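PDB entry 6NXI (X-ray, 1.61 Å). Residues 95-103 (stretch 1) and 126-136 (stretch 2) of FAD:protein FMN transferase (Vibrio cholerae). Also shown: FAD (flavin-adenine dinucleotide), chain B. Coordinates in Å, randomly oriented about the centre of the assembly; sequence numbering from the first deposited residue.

Stretch 1, residues 95-103: LDVTVGPLV
Stretch 2, residues 126-136: RRAITGIEHLT

Stretch 1 runs as a loop from Leu95 and enters a helix at Gly100, with Val99 at the N-cap position; Leu102 N and Val103 N both point back to Val99 O (2.8 Å, weak, and 2.9 Å). Stretch 2 opens in the last part of a helix, passes through a type I turn from Arg127 to Thr130 (Thr130 N to Arg127 O, 3.1 Å), then a 3-10 segment at 132-134 and a strand from Leu135. The register is antiparallel: the Thr98 and Thr130 CA atoms lie 5.4 Å apart, those of Pro101 and Arg126 5.7 Å. The contact between them buries 558 Å², both sides summed.

Three direct hydrogen bonds cross the interface, each joining a backbone group to a side chain. Gly131 N donates to Thr98 OG1 (2.8 Å, 147°). That hydroxyl (chi1 71°, p) in turn donates to Asp96 OD1 at 2.7 Å, and Thr98 N reaches the same OD1 at 2.9 Å, so the carboxylate fixes the threonine that receives the glycine amide. The other carboxylate oxygen, Asp96 OD2, accepts a weak bond from Ile132 N (3.1 Å, 133°); Asp96 is t, with chi2 -21°. Further along, Arg126 NH1 donates to Pro101 O (3.0 Å, 151°). This carbonyl sits at the guanidinium edge, near its plane, where an N-H can address it; the arginine chi angles are -65°, -89°, -177° and 129°.

One water lies with its O 2.7 Å from Thr98 O and 2.8 Å from Ile129 O, joining the two carbonyls across the contact.

Apolar contacts accompany these bonds. Pro101, C-gamma exo, directs CB toward stretch 2 and meets Ile129 CD1 at 3.8 Å (Ile129 p, t). The Thr130 methyl lies against the helix start, with CG2 3.9 Å from Pro101 CD and 3.7 Å from Leu102 CD1; its hydroxyl is held by Arg127 O, 2.8 Å from Thr130 OG1, at chi1 72°. Leu102 (m, t) points CB sideways, but its end comes nearer: CD2 lies 3.8 Å from both Arg126 CB and Arg127 CG. Val97 CG2 touches Ile132 CD1 more loosely, at 4.4 Å.

Gly131 adopts phi/psi 143/126. A CB there would jam against the preceding carbonyl and lie 2.2 Å from Glu133 OE2, so the conformation calls for glycine.

Asp96 also serves the cofactor: its N donates to FAD N1A (3.0 Å, 160°), while Val99, whose CA-to-CB bond points away from stretch 2, brings CG2 to 3.6 Å from FAD C5A.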

# COMPACT_ATOMS: atom_id res chain seq x y z
N LEU A 95 0.48 -0.06 11.71
CA LEU A 95 1.22 -0.50 10.53
C LEU A 95 2.53 -1.09 10.99
O LEU A 95 3.37 -0.36 11.55
CB LEU A 95 1.49 0.65 9.56
CG LEU A 95 1.93 0.17 8.19
CD1 LEU A 95 0.73 -0.34 7.40
CD2 LEU A 95 2.68 1.25 7.40
N ASP A 96 2.70 -2.39 10.83
CA ASP A 96 3.90 -3.08 11.35
C ASP A 96 4.35 -4.08 10.30
O ASP A 96 3.82 -5.14 10.24
CB ASP A 96 3.65 -3.70 12.73
CG ASP A 96 4.95 -4.22 13.36
OD1 ASP A 96 5.92 -4.47 12.61
OD2 ASP A 96 4.96 -4.36 14.62
N VAL A 97 5.33 -3.73 9.49
CA VAL A 97 5.82 -4.61 8.40
C VAL A 97 6.50 -5.87 8.96
O VAL A 97 6.79 -6.76 8.15
CB VAL A 97 6.73 -3.82 7.44
CG1 VAL A 97 5.90 -2.78 6.71
CG2 VAL A 97 7.94 -3.23 8.16
N THR A 98 6.71 -6.01 10.27
CA THR A 98 7.27 -7.28 10.82
C THR A 98 6.13 -8.28 11.09
O THR A 98 6.42 -9.35 11.63
CB THR A 98 8.09 -7.09 12.09
OG1 THR A 98 7.21 -6.77 13.16
CG2 THR A 98 9.13 -6.03 11.88
N VAL A 99 4.90 -8.03 10.62
CA VAL A 99 3.80 -9.02 10.79
C VAL A 99 3.90 -10.14 9.73
O VAL A 99 2.97 -11.00 9.66
CB VAL A 99 2.38 -8.42 10.79
CG1 VAL A 99 2.12 -7.55 12.01
CG2 VAL A 99 2.05 -7.72 9.49
N GLY A 100 4.95 -10.18 8.93
CA GLY A 100 5.18 -11.25 7.96
C GLY A 100 4.76 -12.64 8.45
O GLY A 100 4.01 -13.33 7.75
N PRO A 101 5.27 -13.15 9.58
CA PRO A 101 4.94 -14.49 10.05
C PRO A 101 3.43 -14.70 10.21
O PRO A 101 3.00 -15.83 9.98
CB PRO A 101 5.73 -14.61 11.39
CG PRO A 101 6.88 -13.62 11.21
CD PRO A 101 6.21 -12.47 10.49
N LEU A 102 2.69 -13.65 10.60
CA LEU A 102 1.22 -13.73 10.82
C LEU A 102 0.49 -13.66 9.48
O LEU A 102 -0.42 -14.45 9.25
CB LEU A 102 0.81 -12.60 11.75
CG LEU A 102 1.46 -12.65 13.15
CD1 LEU A 102 1.38 -11.31 13.82
CD2 LEU A 102 0.76 -13.68 14.00
N VAL A 103 0.93 -12.79 8.59
CA VAL A 103 0.33 -12.75 7.22
C VAL A 103 0.46 -14.14 6.59
O VAL A 103 -0.47 -14.67 5.99
CB VAL A 103 1.05 -11.69 6.39
CG1 VAL A 103 0.68 -11.76 4.92
CG2 VAL A 103 0.82 -10.28 6.95
N ARG A 126 3.92 -17.48 16.44
CA ARG A 126 4.20 -16.52 15.35
C ARG A 126 4.20 -15.09 15.88
O ARG A 126 5.01 -14.29 15.39
CB ARG A 126 3.16 -16.65 14.23
CG ARG A 126 3.21 -18.01 13.54
CD ARG A 126 4.15 -18.08 12.38
NE ARG A 126 4.03 -19.41 11.78
CZ ARG A 126 3.83 -19.67 10.48
NH1 ARG A 126 3.72 -18.70 9.59
NH2 ARG A 126 3.81 -20.93 10.07
N ARG A 127 3.29 -14.77 16.79
CA ARG A 127 3.26 -13.44 17.46
C ARG A 127 4.57 -13.19 18.19
O ARG A 127 5.04 -12.05 18.15
CB ARG A 127 2.10 -13.33 18.44
CG ARG A 127 0.75 -13.28 17.76
CD ARG A 127 -0.37 -13.39 18.74
NE ARG A 127 -0.62 -12.14 19.40
CZ ARG A 127 -1.36 -12.05 20.50
NH1 ARG A 127 -1.85 -13.13 21.09
NH2 ARG A 127 -1.59 -10.86 21.02
N ALA A 128 5.20 -14.24 18.72
CA ALA A 128 6.44 -14.07 19.52
C ALA A 128 7.59 -13.61 18.62
O ALA A 128 8.58 -13.14 19.18
CB ALA A 128 6.78 -15.33 20.24
N ILE A 129 7.51 -13.84 17.30
CA ILE A 129 8.60 -13.48 16.35
C ILE A 129 8.15 -12.30 15.48
O ILE A 129 8.70 -12.16 14.42
CB ILE A 129 9.04 -14.70 15.52
CG1 ILE A 129 7.88 -15.30 14.71
CG2 ILE A 129 9.70 -15.73 16.40
CD1 ILE A 129 8.28 -16.27 13.62
N THR A 130 7.21 -11.48 15.95
CA THR A 130 6.79 -10.22 15.29
C THR A 130 7.01 -9.05 16.24
O THR A 130 7.07 -9.22 17.47
CB THR A 130 5.33 -10.30 14.83
OG1 THR A 130 4.56 -10.24 16.03
CG2 THR A 130 5.06 -11.56 14.05
N GLY A 131 7.21 -7.86 15.69
CA GLY A 131 7.28 -6.62 16.46
C GLY A 131 8.31 -5.70 15.87
O GLY A 131 9.45 -6.16 15.64
N ILE A 132 7.87 -4.48 15.57
CA ILE A 132 8.69 -3.43 14.92
C ILE A 132 9.96 -3.19 15.77
O ILE A 132 10.95 -2.76 15.18
CB ILE A 132 7.85 -2.15 14.75
CG1 ILE A 132 8.47 -1.20 13.71
CG2 ILE A 132 7.61 -1.45 16.07
CD1 ILE A 132 8.35 -1.67 12.29
N GLU A 133 9.86 -3.38 17.07
CA GLU A 133 10.98 -3.07 18.02
C GLU A 133 12.19 -3.93 17.65
O GLU A 133 13.33 -3.53 18.05
CB GLU A 133 10.54 -3.27 19.47
CG GLU A 133 10.22 -4.72 19.83
CD GLU A 133 8.85 -5.27 19.46
OE1 GLU A 133 8.00 -4.48 18.90
OE2 GLU A 133 8.57 -6.48 19.86
N HIS A 134 11.98 -5.06 16.96
CA HIS A 134 13.03 -6.05 16.61
C HIS A 134 13.86 -5.58 15.41
O HIS A 134 14.92 -6.21 15.15
CB HIS A 134 12.47 -7.44 16.36
CG HIS A 134 11.80 -8.07 17.53
ND1 HIS A 134 12.49 -8.47 18.70
CD2 HIS A 134 10.51 -8.42 17.71
CE1 HIS A 134 11.63 -9.01 19.53
NE2 HIS A 134 10.40 -9.02 18.93
N LEU A 135 13.39 -4.55 14.70
CA LEU A 135 13.96 -4.10 13.42
C LEU A 135 14.62 -2.75 13.66
O LEU A 135 13.93 -1.84 14.15
CB LEU A 135 12.83 -3.98 12.38
CG LEU A 135 13.26 -3.52 10.99
CD1 LEU A 135 14.22 -4.51 10.33
CD2 LEU A 135 12.05 -3.31 10.10
N THR A 136 15.89 -2.59 13.27
CA THR A 136 16.56 -1.27 13.34
C THR A 136 17.26 -0.97 12.01
O THR A 136 17.70 -1.90 11.29
CB THR A 136 17.45 -1.19 14.59
OG1 THR A 136 18.27 -2.35 14.63
CG2 THR A 136 16.65 -1.15 15.87
PA FAD B . -2.72 -3.21 1.65
O1A FAD B . -4.06 -3.04 2.28
O2A FAD B . -2.03 -2.04 1.07
O5B FAD B . -1.72 -3.90 2.69
C5B FAD B . -2.09 -5.25 3.08
C4B FAD B . -0.90 -6.19 3.00
O4B FAD B . 0.17 -5.78 3.88
C3B FAD B . -1.28 -7.61 3.41
O3B FAD B . -1.66 -8.37 2.26
C2B FAD B . -0.00 -8.12 4.09
O2B FAD B . 0.93 -8.59 3.14
C1B FAD B . 0.52 -6.85 4.75
N9A FAD B . -0.01 -6.54 6.06
C8A FAD B . -1.15 -7.05 6.69
N7A FAD B . -1.40 -6.43 7.82
C5A FAD B . -0.38 -5.51 8.00
C6A FAD B . -0.09 -4.60 9.03
N6A FAD B . -0.88 -4.40 10.10
N1A FAD B . 0.98 -3.81 8.85
C2A FAD B . 1.76 -4.00 7.76
N3A FAD B . 1.59 -4.83 6.72
C4A FAD B . 0.48 -5.57 6.92
N1 FAD B . 1.51 -11.31 -4.67
C2 FAD B . 1.65 -12.53 -5.30
O2 FAD B . 0.71 -13.35 -5.29
N3 FAD B . 2.78 -12.86 -5.97
C4 FAD B . 3.87 -12.02 -6.04
O4 FAD B . 4.89 -12.36 -6.62
C4X FAD B . 3.77 -10.75 -5.38
N5 FAD B . 4.80 -9.93 -5.41
C5X FAD B . 4.68 -8.72 -4.76
C6 FAD B . 5.78 -7.84 -4.77
C7 FAD B . 5.75 -6.61 -4.15
C7M FAD B . 6.96 -5.71 -4.20
C8 FAD B . 4.56 -6.22 -3.49
C8M FAD B . 4.46 -4.89 -2.77
C9 FAD B . 3.47 -7.09 -3.47
C9A FAD B . 3.50 -8.34 -4.10
N10 FAD B . 2.43 -9.24 -4.08
C10 FAD B . 2.52 -10.47 -4.71
C1' FAD B . 1.14 -8.85 -3.46
C2' FAD B . 1.13 -8.91 -1.97
O2' FAD B . 1.31 -10.25 -1.53
C3' FAD B . -0.23 -8.40 -1.46
O3' FAD B . -1.30 -9.21 -1.89
C4' FAD B . -0.59 -7.01 -1.94
O4' FAD B . 0.57 -6.19 -1.92
C5' FAD B . -1.73 -6.42 -1.13
O5' FAD B . -1.87 -5.02 -1.51
P FAD B . -3.15 -4.22 -1.05
O1P FAD B . -4.38 -5.00 -1.27
O2P FAD B . -2.90 -2.86 -1.65
O3P FAD B . -2.88 -4.27 0.52
O HOH W 1 8.64 -10.84 11.97